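Local coordinates for succinoglycan biosynthesis protein (Bacillus cereus ATCC 14579, PDB 3B55) that binds calcium and probably acts as a hydrolase of the erythromycin esterase family, though its precise substrate is not established, at residues Lys292-Glu295 with Glu296-Lys300. The protein carries 1 engineered substitution. Numbering follows the deposited sequence.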
# COMPACT_ATOMS: atom_id res chain seq x y z
N LYS A 292 0.30 0.17 10.77
CA LYS A 292 0.44 0.82 12.08
C LYS A 292 1.50 0.10 12.90
O LYS A 292 2.35 0.73 13.53
CB LYS A 292 -0.89 0.82 12.84
CG LYS A 292 -0.77 1.47 14.21
CD LYS A 292 -2.11 1.82 14.81
CE LYS A 292 -2.65 0.71 15.69
NZ LYS A 292 -3.70 1.24 16.60
N TRP A 293 1.46 -1.23 12.88
CA TRP A 293 2.44 -2.02 13.62
C TRP A 293 3.88 -1.64 13.19
O TRP A 293 4.77 -1.51 14.03
CB TRP A 293 2.20 -3.51 13.35
CG TRP A 293 3.18 -4.39 14.05
CD1 TRP A 293 3.07 -4.92 15.30
CD2 TRP A 293 4.48 -4.75 13.57
NE1 TRP A 293 4.22 -5.59 15.64
CE2 TRP A 293 5.11 -5.50 14.60
CE3 TRP A 293 5.18 -4.52 12.39
CZ2 TRP A 293 6.40 -6.01 14.47
CZ3 TRP A 293 6.48 -5.03 12.26
CH2 TRP A 293 7.07 -5.77 13.30
N THR A 294 4.09 -1.46 11.89
CA THR A 294 5.41 -1.10 11.36
C THR A 294 5.92 0.22 11.92
O THR A 294 7.03 0.30 12.43
CB THR A 294 5.36 -1.01 9.82
OG1 THR A 294 4.91 -2.25 9.28
CG2 THR A 294 6.76 -0.71 9.27
N GLU A 295 5.11 1.27 11.80
CA GLU A 295 5.46 2.59 12.30
C GLU A 295 5.71 2.54 13.81
O GLU A 295 6.70 3.08 14.31
CB GLU A 295 4.32 3.57 11.97
CG GLU A 295 4.58 5.05 12.28
CD GLU A 295 4.58 5.35 13.77
OE1 GLU A 295 3.67 4.86 14.48
OE2 GLU A 295 5.49 6.08 14.24
N GLU A 296 4.83 1.86 14.54
CA GLU A 296 4.97 1.78 15.99
C GLU A 296 6.18 0.99 16.46
O GLU A 296 6.77 1.32 17.49
CB GLU A 296 3.69 1.22 16.62
CG GLU A 296 2.44 2.04 16.32
CD GLU A 296 1.30 1.76 17.29
OE1 GLU A 296 0.88 0.59 17.39
OE2 GLU A 296 0.82 2.72 17.94
N HIS A 297 6.56 -0.05 15.73
CA HIS A 297 7.70 -0.86 16.14
C HIS A 297 9.00 -0.61 15.37
O HIS A 297 10.07 -0.82 15.92
CB HIS A 297 7.38 -2.35 16.04
CG HIS A 297 6.29 -2.79 16.97
ND1 HIS A 297 4.97 -2.45 16.79
CD2 HIS A 297 6.34 -3.52 18.12
CE1 HIS A 297 4.25 -2.94 17.78
NE2 HIS A 297 5.05 -3.59 18.60
N LEU A 298 8.91 -0.14 14.13
CA LEU A 298 10.12 0.09 13.34
C LEU A 298 10.42 1.54 12.98
O LEU A 298 11.49 1.83 12.47
CB LEU A 298 10.09 -0.77 12.07
CG LEU A 298 9.86 -2.27 12.31
CD1 LEU A 298 9.93 -3.00 10.98
CD2 LEU A 298 10.89 -2.83 13.28
N GLY A 299 9.48 2.45 13.23
CA GLY A 299 9.74 3.85 12.93
C GLY A 299 9.01 4.55 11.79
O GLY A 299 7.93 4.14 11.39
N LYS A 300 9.63 5.60 11.28
CA LYS A 300 9.06 6.37 10.18
C LYS A 300 8.81 5.44 9.00
O LYS A 300 9.74 4.82 8.48
CB LYS A 300 9.99 7.53 9.82
CG LYS A 300 10.31 8.40 11.03
CD LYS A 300 10.04 9.87 10.77
CE LYS A 300 10.97 10.44 9.73
NZ LYS A 300 10.80 11.91 9.59
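Helix 278-298 makes its closing turns through K292-L298, after which G299 and K300 leave it, with E296 N, H297 N, L298 N and G299 N each bonded to the carbonyl four residues back. W293 O takes two donors, both from H297: the backbone N, and the ring ND1 at 2.9 Å. The second bond lies in the carbonyl plane on a lone pair and nearly in the plane of the imidazole, so it fixes how that ring is turned. With CG beside its own backbone N (chi1 -64°), H297 folds back along the helix and lays its ring over one face of the indole, an offset stack with the five-membered ring, centroids 3.9 Å apart and planes 15° from parallel. W293 NE1 sits over the centre of the imidazole, while H297 CB rides over the six-membered ring in a CH-pi contact. W254 meets the indole edge-to-face from helix 250-268.

Helix 278-298 ends here, entering strand 301-306 of the central mixed sheet through G299, whose positive phi (111°) breaks the helical path. G299 N still reaches E295 O at 3.0 Å, from above the carbonyl plane, and G299 O returns to E295 CA in a CA-H...O contact of 3.1 Å.

The K292 and E296 side chains pass each other at a slant, K292 CG lying 3.7 Å from E296 OE1. At 4.7 Å the charged atoms K292 NZ and E296 OE1 are not in contact, so any pull between them would be loose; K292 makes a cation-pi contact with Y331, whose OH shares a weak hydrogen bond with E296 OE2. E295 OE1 hydrogen-bonds Y332 OH. L298 CD1 touches W293 CZ3 obliquely at 4.2 Å, and L298 also packs on strands 109-112 and 167-172.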